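PDB 4GAX: amorpha-4,11-diene synthase from Artemisia annua, which probably cyclises farnesyl diphosphate to sesquiterpenes such as amorpha-4,11-diene, and is studied here as an alpha-bisabolol synthase mutant. Local coordinates for residues 78-83 with 105-110; 509-514 with 521-526. All blocks are in the same frame, centred on the assembly; numbering follows the deposited sequence.

Interaction 1 of 2, residues 78-83 with 105-110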
loop_
_atom_site.group_PDB
_atom_site.type_symbol
_atom_site.label_atom_id
_atom_site.label_comp_id
_atom_site.label_asym_id
_atom_site.label_seq_id
_atom_site.Cartn_x
_atom_site.Cartn_y
_atom_site.Cartn_z
ATOM N N ALA A 78 9.287 -7.859 26.537
ATOM C CA ALA A 78 9.959 -6.869 25.707
ATOM C C ALA A 78 10.713 -7.580 24.581
ATOM O O ALA A 78 10.722 -7.131 23.429
ATOM C CB ALA A 78 10.914 -6.015 26.557
ATOM N N ASN A 79 11.352 -8.697 24.913
ATOM C CA ASN A 79 12.060 -9.470 23.896
ATOM C C ASN A 79 11.089 -10.076 22.892
ATOM O O ASN A 79 11.434 -10.273 21.726
ATOM C CB ASN A 79 12.921 -10.570 24.533
ATOM C CG ASN A 79 14.139 -10.013 25.270
ATOM O OD1 ASN A 79 14.308 -8.799 25.393
ATOM N ND2 ASN A 79 14.987 -10.905 25.766
ATOM N N LEU A 80 9.879 -10.389 23.346
ATOM C CA LEU A 80 8.863 -10.922 22.443
ATOM C C LEU A 80 8.467 -9.875 21.406
ATOM O O LEU A 80 8.327 -10.176 20.199
ATOM C CB LEU A 80 7.638 -11.398 23.237
ATOM C CG LEU A 80 6.364 -11.788 22.457
ATOM C CD1 LEU A 80 6.579 -12.934 21.487
ATOM C CD2 LEU A 80 5.271 -12.169 23.424
ATOM N N LEU A 81 8.299 -8.636 21.861
ATOM C CA LEU A 81 7.943 -7.558 20.939
ATOM C C LEU A 81 9.038 -7.381 19.911
ATOM O O LEU A 81 8.754 -7.154 18.741
ATOM C CB LEU A 81 7.716 -6.238 21.683
ATOM C CG LEU A 81 6.460 -6.189 22.558
ATOM C CD1 LEU A 81 6.383 -4.826 23.233
ATOM C CD2 LEU A 81 5.221 -6.426 21.699
ATOM N N LYS A 82 10.292 -7.464 20.354
ATOM C CA LYS A 82 11.421 -7.331 19.438
ATOM C C LYS A 82 11.430 -8.448 18.395
ATOM O O LYS A 82 11.734 -8.212 17.214
ATOM C CB LYS A 82 12.742 -7.305 20.210
ATOM C CG LYS A 82 13.951 -6.938 19.360
ATOM C CD LYS A 82 13.676 -5.672 18.537
ATOM C CE LYS A 82 14.962 -5.034 18.002
ATOM N NZ LYS A 82 15.595 -5.810 16.895
ATOM N N LEU A 83 11.112 -9.664 18.830
ATOM C CA LEU A 83 11.075 -10.805 17.917
ATOM C C LEU A 83 9.953 -10.626 16.904
ATOM O O LEU A 83 10.133 -10.905 15.711
ATOM C CB LEU A 83 10.825 -12.087 18.709
ATOM C CG LEU A 83 10.818 -13.420 17.958
ATOM C CD1 LEU A 83 12.061 -13.557 17.098
ATOM C CD2 LEU A 83 10.775 -14.559 18.983
ATOM N N GLN A 105 -2.327 -9.803 21.086
ATOM C CA GLN A 105 -3.580 -9.788 21.838
ATOM C C GLN A 105 -3.285 -9.947 23.318
ATOM O O GLN A 105 -3.848 -9.243 24.173
ATOM C CB GLN A 105 -4.485 -10.936 21.392
ATOM C CG GLN A 105 -5.834 -10.969 22.087
ATOM C CD GLN A 105 -6.578 -12.269 21.826
ATOM O OE1 GLN A 105 -5.965 -13.339 21.782
ATOM N NE2 GLN A 105 -7.906 -12.184 21.639
ATOM N N HIS A 106 -2.399 -10.890 23.619
ATOM C CA HIS A 106 -2.058 -11.188 25.004
ATOM C C HIS A 106 -1.299 -10.023 25.639
ATOM O O HIS A 106 -1.493 -9.706 26.822
ATOM C CB HIS A 106 -1.224 -12.460 25.072
ATOM C CG HIS A 106 -0.906 -12.888 26.467
ATOM N ND1 HIS A 106 0.326 -12.664 27.050
ATOM C CD2 HIS A 106 -1.658 -13.511 27.396
ATOM C CE1 HIS A 106 0.315 -13.141 28.280
ATOM N NE2 HIS A 106 -0.873 -13.662 28.520
ATOM N N ILE A 107 -0.432 -9.392 24.855
ATOM C CA ILE A 107 0.286 -8.197 25.320
ATOM C C ILE A 107 -0.706 -7.077 25.623
ATOM O O ILE A 107 -0.620 -6.409 26.667
ATOM C CB ILE A 107 1.304 -7.693 24.271
ATOM C CG1 ILE A 107 2.417 -8.722 24.067
ATOM C CG2 ILE A 107 1.946 -6.371 24.728
ATOM C CD1 ILE A 107 3.142 -9.073 25.350
ATOM N N TYR A 108 -1.655 -6.877 24.711
ATOM C CA TYR A 108 -2.662 -5.847 24.903
ATOM C C TYR A 108 -3.516 -6.143 26.136
ATOM O O TYR A 108 -3.775 -5.249 26.951
ATOM C CB TYR A 108 -3.525 -5.641 23.643
ATOM C CG TYR A 108 -4.422 -4.425 23.765
ATOM C CD1 TYR A 108 -3.879 -3.151 23.846
ATOM C CD2 TYR A 108 -5.805 -4.555 23.844
ATOM C CE1 TYR A 108 -4.688 -2.030 23.985
ATOM C CE2 TYR A 108 -6.625 -3.438 23.972
ATOM C CZ TYR A 108 -6.060 -2.181 24.043
ATOM O OH TYR A 108 -6.861 -1.067 24.172
ATOM N N GLU A 109 -3.940 -7.394 26.294
ATOM C CA GLU A 109 -4.744 -7.748 27.462
ATOM C C GLU A 109 -3.981 -7.639 28.786
ATOM O O GLU A 109 -4.565 -7.312 29.820
ATOM C CB GLU A 109 -5.306 -9.166 27.320
ATOM C CG GLU A 109 -6.293 -9.335 26.171
ATOM C CD GLU A 109 -6.591 -10.808 25.865
ATOM O OE1 GLU A 109 -5.971 -11.688 26.509
ATOM O OE2 GLU A 109 -7.441 -11.086 24.984
ATOM N N THR A 110 -2.685 -7.923 28.765
ATOM C CA THR A 110 -1.918 -7.985 30.005
ATOM C C THR A 110 -1.576 -6.601 30.533
ATOM O O THR A 110 -1.714 -6.337 31.726
ATOM C CB THR A 110 -0.611 -8.788 29.825
ATOM O OG1 THR A 110 -0.918 -10.089 29.301
ATOM C CG2 THR A 110 0.129 -8.923 31.157
#
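Ile107 meets Leu80 and Leu81 because its first two torsions (chi1 -65°, chi2 -57°) set CG1 opposite its own carbonyl carbon and fold CD1 back into a bent chain. Leu80 answers from helix 77-89 with CG trans to the backbone N (chi1 170°), and its CD2, stretched away from CA, stops 4.2 Å from Ile107 CD1. Leu81 also offers CD2, but here it is the methyl folded back beside CA, and it comes up to the middle of the isoleucine chain, 4.3 Å from Ile107 CG1. Two neighbouring leucines thus hold the single Ile107 side chain, one at its terminal methyl and one at its methylene. The fit is light, burying 113 Å² between the segments, and no hydrogen bond crosses. The nearest CA atoms across the contact, Leu81 CA and Ile107 CA, are 8.8 Å apart.

All three side chains are buried, and much of their packing comes from other helices. Trp123 of helix 120-129 touches both Leu81 and Ile107, while Leu80 also rests on Ala70 and Leu71 of helix 52-71. On helix 97-111, one turn ends in a doubly used carbonyl: Thr110 OG1 donates to His106 O at 2.6 Å and Thr110 N donates to the same oxygen at 2.9 Å, from opposite faces of its plane. The hydroxyl also sits 3.4 Å above one face of the His106 ring, offset toward its rim. This apolar helix-to-helix packing is that of the all-helical N-terminal domain of plant terpene synthases.

Interaction 2 of 2, residues 509-514 with 521-526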
loop_
_atom_site.group_PDB
_atom_site.type_symbol
_atom_site.label_atom_id
_atom_site.label_comp_id
_atom_site.label_asym_id
_atom_site.label_seq_id
_atom_site.Cartn_x
_atom_site.Cartn_y
_atom_site.Cartn_z
ATOM N N ARG A 509 -5.684 8.085 12.056
ATOM C CA ARG A 509 -6.821 8.076 12.990
ATOM C C ARG A 509 -7.932 7.164 12.474
ATOM O O ARG A 509 -8.462 6.338 13.222
ATOM C CB ARG A 509 -7.343 9.492 13.222
ATOM C CG ARG A 509 -8.526 9.610 14.216
ATOM C CD ARG A 509 -9.239 10.961 14.024
ATOM N NE ARG A 509 -9.544 11.158 12.603
ATOM C CZ ARG A 509 -9.279 12.259 11.901
ATOM N NH1 ARG A 509 -8.719 13.318 12.475
ATOM N NH2 ARG A 509 -9.587 12.298 10.612
ATOM N N GLU A 510 -8.275 7.285 11.192
ATOM C CA GLU A 510 -9.351 6.450 10.642
ATOM C C GLU A 510 -8.954 4.970 10.701
ATOM O O GLU A 510 -9.786 4.105 10.949
ATOM C CB GLU A 510 -9.692 6.860 9.200
ATOM C CG GLU A 510 -10.178 8.296 9.070
ATOM C CD GLU A 510 -11.415 8.581 9.907
ATOM O OE1 GLU A 510 -12.331 7.715 9.965
ATOM O OE2 GLU A 510 -11.473 9.680 10.506
ATOM N N TYR A 511 -7.682 4.673 10.474
ATOM C CA TYR A 511 -7.210 3.289 10.542
ATOM C C TYR A 511 -7.381 2.690 11.936
ATOM O O TYR A 511 -7.746 1.520 12.078
ATOM C CB TYR A 511 -5.736 3.235 10.130
ATOM C CG TYR A 511 -5.067 1.891 10.283
ATOM C CD1 TYR A 511 -5.200 0.899 9.311
ATOM C CD2 TYR A 511 -4.267 1.622 11.387
ATOM C CE1 TYR A 511 -4.554 -0.348 9.452
ATOM C CE2 TYR A 511 -3.635 0.386 11.543
ATOM C CZ TYR A 511 -3.772 -0.591 10.574
ATOM O OH TYR A 511 -3.106 -1.800 10.730
ATOM N N LEU A 512 -7.120 3.500 12.961
ATOM C CA LEU A 512 -7.173 3.031 14.345
ATOM C C LEU A 512 -8.593 2.950 14.863
ATOM O O LEU A 512 -8.872 2.255 15.843
ATOM C CB LEU A 512 -6.348 3.963 15.243
ATOM C CG LEU A 512 -4.837 3.938 14.926
ATOM C CD1 LEU A 512 -4.129 5.139 15.551
ATOM C CD2 LEU A 512 -4.210 2.648 15.438
ATOM N N ILE A 513 -9.493 3.656 14.189
ATOM C CA ILE A 513 -10.883 3.781 14.632
ATOM C C ILE A 513 -11.837 2.877 13.838
ATOM O O ILE A 513 -12.982 2.648 14.230
ATOM C CB ILE A 513 -11.303 5.274 14.506
ATOM C CG1 ILE A 513 -11.836 5.787 15.826
ATOM C CG2 ILE A 513 -12.224 5.532 13.313
ATOM C CD1 ILE A 513 -10.784 5.789 16.866
ATOM N N THR A 514 -11.370 2.346 12.715
ATOM C CA THR A 514 -12.262 1.549 11.874
ATOM C C THR A 514 -12.265 0.057 12.237
ATOM O O THR A 514 -11.251 -0.635 12.073
ATOM C CB THR A 514 -11.943 1.748 10.378
ATOM O OG1 THR A 514 -11.938 3.152 10.084
ATOM C CG2 THR A 514 -13.009 1.066 9.526
ATOM N N LEU A 521 -8.740 -6.777 5.312
ATOM C CA LEU A 521 -9.157 -5.827 4.274
ATOM C C LEU A 521 -8.722 -4.411 4.640
ATOM O O LEU A 521 -8.393 -3.589 3.760
ATOM C CB LEU A 521 -10.678 -5.877 4.093
ATOM C CG LEU A 521 -11.206 -7.115 3.365
ATOM C CD1 LEU A 521 -12.727 -7.146 3.433
ATOM C CD2 LEU A 521 -10.731 -7.100 1.908
ATOM N N LEU A 522 -8.711 -4.121 5.942
ATOM C CA LEU A 522 -8.283 -2.800 6.403
ATOM C C LEU A 522 -6.799 -2.657 6.096
ATOM O O LEU A 522 -6.345 -1.584 5.650
ATOM C CB LEU A 522 -8.556 -2.635 7.903
ATOM C CG LEU A 522 -8.098 -1.300 8.492
ATOM C CD1 LEU A 522 -8.780 -0.159 7.767
ATOM C CD2 LEU A 522 -8.386 -1.228 9.994
ATOM N N VAL A 523 -6.053 -3.747 6.310
ATOM C CA VAL A 523 -4.615 -3.773 6.044
ATOM C C VAL A 523 -4.397 -3.524 4.552
ATOM O O VAL A 523 -3.505 -2.764 4.171
ATOM C CB VAL A 523 -3.970 -5.116 6.493
ATOM C CG1 VAL A 523 -2.553 -5.295 5.906
ATOM C CG2 VAL A 523 -3.947 -5.213 8.032
ATOM N N ALA A 524 -5.234 -4.140 3.714
ATOM C CA ALA A 524 -5.154 -3.932 2.264
ATOM C C ALA A 524 -5.384 -2.470 1.924
ATOM O O ALA A 524 -4.670 -1.907 1.106
ATOM C CB ALA A 524 -6.190 -4.804 1.527
ATOM N N VAL A 525 -6.404 -1.867 2.535
ATOM C CA VAL A 525 -6.693 -0.464 2.296
ATOM C C VAL A 525 -5.493 0.402 2.684
ATOM O O VAL A 525 -5.097 1.274 1.921
ATOM C CB VAL A 525 -7.951 0.027 3.056
ATOM C CG1 VAL A 525 -8.063 1.563 2.965
ATOM C CG2 VAL A 525 -9.230 -0.642 2.489
ATOM N N ILE A 526 -4.913 0.164 3.860
ATOM C CA ILE A 526 -3.842 1.037 4.332
ATOM C C ILE A 526 -2.606 0.889 3.438
ATOM O O ILE A 526 -1.885 1.861 3.207
ATOM C CB ILE A 526 -3.489 0.837 5.845
ATOM C CG1 ILE A 526 -2.678 2.026 6.370
ATOM C CG2 ILE A 526 -2.673 -0.444 6.102
ATOM C CD1 ILE A 526 -3.465 3.318 6.418
#
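Leu522 and Ile526, one turn apart on helix 519-535, approach the CD1-CE1 side of the Tyr511 ring obliquely from opposite sides of its plane. With chi1 at 174° the Tyr511 ring points away from the backbone N and across to the other helix. Leu522 comes in at a slant, its CG 3.7 Å from Tyr511 CD1; Ile526 crosses at about a right angle, with CG2 3.8 Å from Tyr511 CE1. Leu522 divides its work: CD1 stays near the ring, whereas CD2 lies on the backbone at the helix end, 3.5 Å from Tyr511 O and 3.6 Å from Thr514 O. An alanine in place of Leu522 would remove CG and both methyls and is likely to open a gap beside these carbonyls, leaving that side of the Tyr511 ring without its leucine partner.

The phenol is fixed at its far end, since Tyr511 OH hydrogen-bonds to Lys129 O and Arg519 NH1, while its ring meets Trp215. Thr514, first beyond the helix, turns OG1 back to Glu510 O at 2.5 Å. The short helix segments run antiparallel at 174°, their axes 11.1 Å apart, as in a helical hairpin of the alpha-helical class I terpene synthase fold.

Both contacts are buried, chiefly apolar across the segments and free of crossing hydrogen bonds, but they hold different helix pairs. Interaction 1 lies farther out, its centre about 26 Å from the centre of the chain, and is purely aliphatic and slight; interaction 2, centred at about 11 Å, buries more than twice the area and is built on an aromatic ring whose hydroxyl is hydrogen-bonded. The centres of interactions 1 and 2 are about 21 Å apart, without touch. Helix 120-129 relates them: Trp123 packs on Leu81 and Ile107, and the backbone O of Lys129, at the end of that helix, is hydrogen-bonded to the hydroxyl of Tyr511, so helix 120-129 reaches both helix pairs.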